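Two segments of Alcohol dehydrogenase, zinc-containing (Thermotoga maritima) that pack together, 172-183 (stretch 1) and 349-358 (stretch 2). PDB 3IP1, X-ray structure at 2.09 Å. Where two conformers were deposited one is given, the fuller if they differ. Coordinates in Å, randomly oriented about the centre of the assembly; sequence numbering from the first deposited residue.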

ATOM      1  N   ALA A 172     -13.129  -8.838 -23.895  1.00 25.21           N
ATOM      2  CA  ALA A 172     -14.033  -9.932 -23.503  1.00 25.42           C
ATOM      3  C   ALA A 172     -13.446 -10.819 -22.389  1.00 25.24           C
ATOM      4  O   ALA A 172     -12.240 -11.025 -22.346  1.00 25.31           O
ATOM      5  CB  ALA A 172     -14.407 -10.781 -24.731  1.00 25.33           C
ATOM      6  N   TRP A 173     -14.317 -11.309 -21.503  1.00 25.04           N
ATOM      7  CA  TRP A 173     -13.949 -12.166 -20.376  1.00 25.81           C
ATOM      8  C   TRP A 173     -14.852 -13.397 -20.343  1.00 26.05           C
ATOM      9  O   TRP A 173     -16.069 -13.300 -20.503  1.00 25.91           O
ATOM     10  CB  TRP A 173     -14.094 -11.401 -19.050  1.00 25.26           C
ATOM     11  CG  TRP A 173     -13.086 -10.302 -18.891  1.00 25.86           C
ATOM     12  CD1 TRP A 173     -13.257  -8.978 -19.182  1.00 26.14           C
ATOM     13  CD2 TRP A 173     -11.739 -10.441 -18.415  1.00 25.66           C
ATOM     14  NE1 TRP A 173     -12.098  -8.282 -18.910  1.00 26.49           N
ATOM     15  CE2 TRP A 173     -11.155  -9.155 -18.435  1.00 25.66           C
ATOM     16  CE3 TRP A 173     -10.972 -11.531 -17.972  1.00 26.21           C
ATOM     17  CZ2 TRP A 173      -9.839  -8.921 -18.020  1.00 26.37           C
ATOM     18  CZ3 TRP A 173      -9.654 -11.299 -17.568  1.00 26.63           C
ATOM     19  CH2 TRP A 173      -9.111 -10.001 -17.587  1.00 26.66           C
ATOM     20  N   SER A 174     -14.261 -14.555 -20.109  1.00 26.75           N
ATOM     21  CA  SER A 174     -15.024 -15.800 -20.161  1.00 27.39           C
ATOM     22  C   SER A 174     -16.014 -15.918 -19.013  1.00 27.39           C
ATOM     23  O   SER A 174     -15.681 -15.588 -17.881  1.00 28.18           O
ATOM     24  CB  SER A 174     -14.086 -16.994 -20.116  1.00 26.92           C
ATOM     25  OG  SER A 174     -14.854 -18.180 -20.109  1.00 28.80           O
ATOM     26  N   LEU A 175     -17.215 -16.425 -19.296  1.00 27.90           N
ATOM     27  CA  LEU A 175     -18.150 -16.789 -18.236  1.00 28.33           C
ATOM     28  C   LEU A 175     -18.212 -18.304 -17.942  1.00 29.19           C
ATOM     29  O   LEU A 175     -19.198 -18.771 -17.348  1.00 29.06           O
ATOM     30  CB  LEU A 175     -19.558 -16.271 -18.556  1.00 27.77           C
ATOM     31  CG  LEU A 175     -19.774 -14.758 -18.735  1.00 27.94           C
ATOM     32  CD1 LEU A 175     -21.206 -14.521 -19.212  1.00 23.41           C
ATOM     33  CD2 LEU A 175     -19.450 -13.928 -17.460  1.00 22.09           C
ATOM     34  N   ARG A 176     -17.198 -19.073 -18.350  1.00 30.23           N
ATOM     35  CA  ARG A 176     -17.153 -20.546 -18.137  0.50 30.78           C
ATOM     36  C   ARG A 176     -17.411 -20.953 -16.687  1.00 30.81           C
ATOM     37  O   ARG A 176     -18.126 -21.913 -16.396  1.00 29.96           O
ATOM     38  CB  ARG A 176     -15.785 -21.107 -18.546  0.50 30.76           C
ATOM     39  CG  ARG A 176     -15.614 -21.369 -20.019  0.50 32.74           C
ATOM     40  CD  ARG A 176     -15.870 -22.836 -20.357  0.50 35.39           C
ATOM     41  NE  ARG A 176     -15.079 -23.741 -19.528  0.50 34.93           N
ATOM     42  CZ  ARG A 176     -14.981 -25.043 -19.755  0.50 35.10           C
ATOM     43  NH1 ARG A 176     -14.254 -25.811 -18.957  0.50 34.77           N
ATOM     44  NH2 ARG A 176     -15.615 -25.573 -20.786  0.50 34.86           N
ATOM     45  N   GLU A 177     -16.784 -20.221 -15.771  1.00 31.08           N
ATOM     46  CA  GLU A 177     -16.943 -20.504 -14.336  1.00 32.52           C
ATOM     47  C   GLU A 177     -18.403 -20.511 -13.845  1.00 32.77           C
ATOM     48  O   GLU A 177     -18.697 -21.057 -12.783  1.00 32.64           O
ATOM     49  CB  GLU A 177     -16.176 -19.479 -13.496  1.00 33.11           C
ATOM     50  CG  GLU A 177     -14.646 -19.590 -13.506  1.00 34.14           C
ATOM     51  CD  GLU A 177     -14.018 -18.316 -12.936  1.00 37.13           C
ATOM     52  OE1 GLU A 177     -13.458 -18.365 -11.814  1.00 38.87           O
ATOM     53  OE2 GLU A 177     -14.133 -17.255 -13.595  1.00 37.05           O
ATOM     54  N   LEU A 178     -19.305 -19.870 -14.581  1.00 33.16           N
ATOM     55  CA  LEU A 178     -20.710 -19.820 -14.153  1.00 34.39           C
ATOM     56  C   LEU A 178     -21.493 -21.059 -14.595  1.00 35.23           C
ATOM     57  O   LEU A 178     -22.623 -21.268 -14.167  1.00 35.30           O
ATOM     58  CB  LEU A 178     -21.409 -18.543 -14.652  1.00 33.88           C
ATOM     59  CG  LEU A 178     -20.796 -17.167 -14.331  1.00 34.28           C
ATOM     60  CD1 LEU A 178     -21.728 -16.057 -14.806  1.00 34.28           C
ATOM     61  CD2 LEU A 178     -20.486 -16.987 -12.847  1.00 33.60           C
ATOM     62  N   GLU A 179     -20.908 -21.864 -15.472  1.00 36.44           N
ATOM     63  CA  GLU A 179     -21.612 -23.045 -15.967  1.00 38.11           C
ATOM     64  C   GLU A 179     -21.874 -24.037 -14.836  1.00 38.64           C
ATOM     65  O   GLU A 179     -20.967 -24.405 -14.107  1.00 38.49           O
ATOM     66  CB  GLU A 179     -20.845 -23.698 -17.110  1.00 37.99           C
ATOM     67  CG  GLU A 179     -21.016 -22.961 -18.437  1.00 40.32           C
ATOM     68  CD  GLU A 179     -20.026 -23.420 -19.497  1.00 43.40           C
ATOM     69  OE1 GLU A 179     -19.208 -24.303 -19.187  1.00 43.98           O
ATOM     70  OE2 GLU A 179     -20.053 -22.893 -20.635  1.00 45.04           O
ATOM     71  N   GLY A 180     -23.129 -24.434 -14.673  1.00 39.47           N
ATOM     72  CA  GLY A 180     -23.477 -25.413 -13.648  1.00 40.60           C
ATOM     73  C   GLY A 180     -23.738 -24.766 -12.305  1.00 40.99           C
ATOM     74  O   GLY A 180     -24.170 -25.437 -11.359  1.00 42.07           O
ATOM     75  N   VAL A 181     -23.456 -23.468 -12.212  1.00 40.56           N
ATOM     76  CA  VAL A 181     -23.855 -22.666 -11.069  1.00 39.87           C
ATOM     77  C   VAL A 181     -25.136 -21.917 -11.454  1.00 39.69           C
ATOM     78  O   VAL A 181     -26.087 -21.852 -10.695  1.00 38.94           O
ATOM     79  CB  VAL A 181     -22.754 -21.656 -10.684  1.00 40.01           C
ATOM     80  CG1 VAL A 181     -23.160 -20.871  -9.435  1.00 40.05           C
ATOM     81  CG2 VAL A 181     -21.419 -22.361 -10.474  1.00 39.92           C
ATOM     82  N   TYR A 182     -25.124 -21.343 -12.653  1.00 39.66           N
ATOM     83  CA  TYR A 182     -26.240 -20.599 -13.196  1.00 40.32           C
ATOM     84  C   TYR A 182     -26.719 -21.364 -14.418  1.00 40.93           C
ATOM     85  O   TYR A 182     -25.963 -21.570 -15.363  1.00 41.40           O
ATOM     86  CB  TYR A 182     -25.803 -19.187 -13.609  1.00 39.64           C
ATOM     87  CG  TYR A 182     -25.433 -18.294 -12.462  1.00 39.05           C
ATOM     88  CD1 TYR A 182     -24.156 -18.337 -11.902  1.00 38.47           C
ATOM     89  CD2 TYR A 182     -26.361 -17.402 -11.930  1.00 38.78           C
ATOM     90  CE1 TYR A 182     -23.815 -17.518 -10.832  1.00 40.00           C
ATOM     91  CE2 TYR A 182     -26.036 -16.572 -10.864  1.00 38.98           C
ATOM     92  CZ  TYR A 182     -24.765 -16.634 -10.318  1.00 40.92           C
ATOM     93  OH  TYR A 182     -24.439 -15.817  -9.262  1.00 43.25           O
ATOM     94  N   GLU A 183     -27.978 -21.786 -14.382  1.00 41.64           N
ATOM     95  CA  GLU A 183     -28.562 -22.647 -15.418  1.00 42.35           C
ATOM     96  C   GLU A 183     -29.156 -21.854 -16.562  1.00 41.49           C
ATOM     97  O   GLU A 183     -29.873 -20.874 -16.331  1.00 41.32           O
ATOM     98  CB  GLU A 183     -29.678 -23.486 -14.800  1.00 43.08           C
ATOM     99  CG  GLU A 183     -29.208 -24.351 -13.666  1.00 47.01           C
ATOM    100  CD  GLU A 183     -28.497 -25.588 -14.160  1.00 52.10           C
ATOM    101  OE1 GLU A 183     -27.262 -25.697 -13.951  1.00 54.02           O
ATOM    102  OE2 GLU A 183     -29.181 -26.446 -14.769  1.00 54.77           O
ATOM    103  N   THR A 349     -10.401  -6.707 -12.250  1.00 22.23           N
ATOM    104  CA  THR A 349     -11.695  -6.548 -11.602  1.00 22.60           C
ATOM    105  C   THR A 349     -12.750  -7.456 -12.218  1.00 22.31           C
ATOM    106  O   THR A 349     -13.405  -8.210 -11.490  1.00 21.75           O
ATOM    107  CB  THR A 349     -12.129  -5.079 -11.607  1.00 22.64           C
ATOM    108  OG1 THR A 349     -11.271  -4.348 -10.715  1.00 22.74           O
ATOM    109  CG2 THR A 349     -13.596  -4.918 -11.191  1.00 23.00           C
ATOM    110  N   PHE A 350     -12.899  -7.399 -13.547  1.00 22.59           N
ATOM    111  CA  PHE A 350     -13.860  -8.263 -14.252  1.00 22.94           C
ATOM    112  C   PHE A 350     -13.727  -9.728 -13.859  1.00 23.18           C
ATOM    113  O   PHE A 350     -14.713 -10.316 -13.462  1.00 24.17           O
ATOM    114  CB  PHE A 350     -13.787  -8.113 -15.793  1.00 22.77           C
ATOM    115  CG  PHE A 350     -14.911  -7.296 -16.396  1.00 22.43           C
ATOM    116  CD1 PHE A 350     -15.169  -5.988 -15.956  1.00 23.18           C
ATOM    117  CD2 PHE A 350     -15.695  -7.819 -17.421  1.00 21.30           C
ATOM    118  CE1 PHE A 350     -16.186  -5.217 -16.522  1.00 20.02           C
ATOM    119  CE2 PHE A 350     -16.734  -7.058 -18.000  1.00 22.16           C
ATOM    120  CZ  PHE A 350     -16.981  -5.760 -17.548  1.00 21.00           C
ATOM    121  N   PRO A 351     -12.517 -10.324 -13.957  1.00 23.46           N
ATOM    122  CA  PRO A 351     -12.509 -11.766 -13.697  1.00 23.61           C
ATOM    123  C   PRO A 351     -12.733 -12.110 -12.238  1.00 24.05           C
ATOM    124  O   PRO A 351     -13.287 -13.161 -11.938  1.00 24.27           O
ATOM    125  CB  PRO A 351     -11.124 -12.219 -14.184  1.00 23.74           C
ATOM    126  CG  PRO A 351     -10.284 -10.981 -14.232  1.00 23.36           C
ATOM    127  CD  PRO A 351     -11.238  -9.861 -14.538  1.00 23.17           C
ATOM    128  N   ARG A 352     -12.341 -11.227 -11.328  1.00 23.90           N
ATOM    129  CA  ARG A 352     -12.631 -11.495  -9.931  1.00 23.81           C
ATOM    130  C   ARG A 352     -14.124 -11.351  -9.646  1.00 23.48           C
ATOM    131  O   ARG A 352     -14.664 -12.097  -8.836  1.00 22.99           O
ATOM    132  CB  ARG A 352     -11.833 -10.575  -8.990  1.00 24.06           C
ATOM    133  CG  ARG A 352     -10.368 -10.962  -8.781  1.00 25.48           C
ATOM    134  CD  ARG A 352      -9.711  -9.936  -7.852  1.00 28.30           C
ATOM    135  NE  ARG A 352      -8.275 -10.130  -7.654  1.00 28.14           N
ATOM    136  CZ  ARG A 352      -7.325  -9.463  -8.306  1.00 29.30           C
ATOM    137  NH1 ARG A 352      -7.633  -8.559  -9.239  1.00 30.63           N
ATOM    138  NH2 ARG A 352      -6.056  -9.707  -8.033  1.00 28.25           N
ATOM    139  N   VAL A 353     -14.782 -10.382 -10.281  1.00 23.41           N
ATOM    140  CA  VAL A 353     -16.243 -10.260 -10.139  1.00 24.10           C
ATOM    141  C   VAL A 353     -16.926 -11.540 -10.647  1.00 24.68           C
ATOM    142  O   VAL A 353     -17.867 -12.029 -10.039  1.00 25.28           O
ATOM    143  CB  VAL A 353     -16.819  -9.019 -10.852  1.00 23.65           C
ATOM    144  CG1 VAL A 353     -18.374  -9.140 -10.977  1.00 24.09           C
ATOM    145  CG2 VAL A 353     -16.408  -7.749 -10.100  1.00 23.36           C
ATOM    146  N   ILE A 354     -16.416 -12.084 -11.751  1.00 24.87           N
ATOM    147  CA  ILE A 354     -16.928 -13.342 -12.305  1.00 25.22           C
ATOM    148  C   ILE A 354     -16.738 -14.524 -11.326  1.00 25.98           C
ATOM    149  O   ILE A 354     -17.684 -15.287 -11.077  1.00 25.50           O
ATOM    150  CB  ILE A 354     -16.337 -13.622 -13.730  1.00 24.51           C
ATOM    151  CG1 ILE A 354     -16.872 -12.573 -14.717  1.00 22.22           C
ATOM    152  CG2 ILE A 354     -16.660 -15.052 -14.190  1.00 24.15           C
ATOM    153  CD1 ILE A 354     -15.977 -12.320 -15.975  1.00 19.80           C
ATOM    154  N   SER A 355     -15.532 -14.647 -10.756  1.00 26.69           N
ATOM    155  CA  SER A 355     -15.241 -15.714  -9.773  1.00 27.63           C
ATOM    156  C   SER A 355     -16.114 -15.581  -8.551  1.00 27.33           C
ATOM    157  O   SER A 355     -16.580 -16.577  -8.015  1.00 27.35           O
ATOM    158  CB  SER A 355     -13.777 -15.700  -9.340  1.00 27.31           C
ATOM    159  OG  SER A 355     -12.966 -15.996 -10.458  1.00 31.08           O
ATOM    160  N   LEU A 356     -16.333 -14.346  -8.124  1.00 27.55           N
ATOM    161  CA  LEU A 356     -17.182 -14.065  -6.979  1.00 29.18           C
ATOM    162  C   LEU A 356     -18.621 -14.558  -7.245  1.00 29.42           C
ATOM    163  O   LEU A 356     -19.202 -15.291  -6.440  1.00 29.51           O
ATOM    164  CB  LEU A 356     -17.146 -12.564  -6.703  1.00 29.47           C
ATOM    165  CG  LEU A 356     -17.191 -11.977  -5.301  1.00 31.97           C
ATOM    166  CD1 LEU A 356     -16.536 -12.832  -4.205  1.00 33.10           C
ATOM    167  CD2 LEU A 356     -16.571 -10.610  -5.357  1.00 32.05           C
HETATM  168  N   MSE A 357     -19.179 -14.172  -8.390  1.00 29.35           N
HETATM  169  CA  MSE A 357     -20.485 -14.684  -8.787  1.00 30.28           C
HETATM  170  C   MSE A 357     -20.482 -16.210  -8.837  1.00 30.17           C
HETATM  171  O   MSE A 357     -21.415 -16.835  -8.352  1.00 30.02           O
HETATM  172  CB  MSE A 357     -20.909 -14.134 -10.148  1.00 30.45           C
HETATM  173  CG  MSE A 357     -21.249 -12.647 -10.139  1.00 31.26           C
HETATM  174 SE   MSE A 357     -21.836 -12.147 -11.919  1.00 32.66          SE
HETATM  175  CE  MSE A 357     -22.183 -10.246 -11.536  1.00 26.01           C
ATOM    176  N   ALA A 358     -19.427 -16.795  -9.412  1.00 30.18           N
ATOM    177  CA  ALA A 358     -19.336 -18.254  -9.545  1.00 30.70           C
ATOM    178  C   ALA A 358     -19.359 -18.964  -8.190  1.00 31.12           C
ATOM    179  O   ALA A 358     -19.835 -20.096  -8.071  1.00 30.91           O
ATOM    180  CB  ALA A 358     -18.111 -18.646 -10.326  1.00 30.80           C
TER

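Stretch 2 is helical throughout, from T349 to A358, whereas stretch 1 begins as a short strand (172-174), passes through a 3-10 segment (176-178) and continues as loop. The strand and helix axes run in roughly the same direction, 29° apart, with a closest approach of 9.0 Å. W173 CA to P351 CA is 6.8 Å and L175 CA to I354 CA is 7.0 Å, then L178 CA to A358 CA closes to 5.1 Å. Together the stretches bury 621 Å².

A172 points away and takes no part. W173 points toward the helix and lays one face of its indole against the first turn. P351 CD lies 3.6 Å from the centroid of the indole six-membered ring, 6° off its normal, and F350 CB lies 3.6 Å from the centroid of the five-membered ring, 15° off. Both are CH-pi contacts, in which polarised C-H groups meet the pi cloud. The F350 ring itself sits obliquely, its plane at 39° to the five-membered ring, yet W173 CD1 and F350 CD2 approach to 3.2 Å. At the root of the indole, on the same side of its plane as P351, W173 CB meets I354 CD1 at 3.7 Å.

I354 is also reached from L175, whose CA-to-CB bond points sideways but whose end comes nearer: CD2 of L175 is 4.0 Å from CG1 of I354. The chain then turns, with L178 N bonded to L175 O at 3.0 Å and R176 N bonded to S174 OG at 3.1 Å, while the R176 CA-to-CB bond points away and the residue makes no contact with the helix.

E177 supplies the clearest polar link. S355 OG donates a hydrogen bond to E177 OE1 at 2.8 Å, pairing a hydroxyl with a carboxylate. S355 CA-to-CB points away overall, but with chi1 at -64° the hydroxyl still reaches the glutamate. A358 CB lies 3.5 Å from E177 O and 3.8 Å from E177 CB.

L178, in m and t rotamers, packs CD2 against the helix backbone, 3.6 Å from A358 N and 3.7 Å from I354 O, with A358 CB at 3.8 Å and M357 CB at 4.0 Å from that same CD2. The selenomethionine M357 starts toward stretch 1, although its end leads away.

G180 makes no contact; its phi/psi of 86/-8 would jam a CB against the preceding carbonyl O. Beyond it, V181 CG2 rests 3.7 Å from A358 O. Y182 closes the interface with its ring edge directed at the helix backbone, where Y182 OH and M357 O, 3.3 Å apart, form at most a weak hydrogen bond.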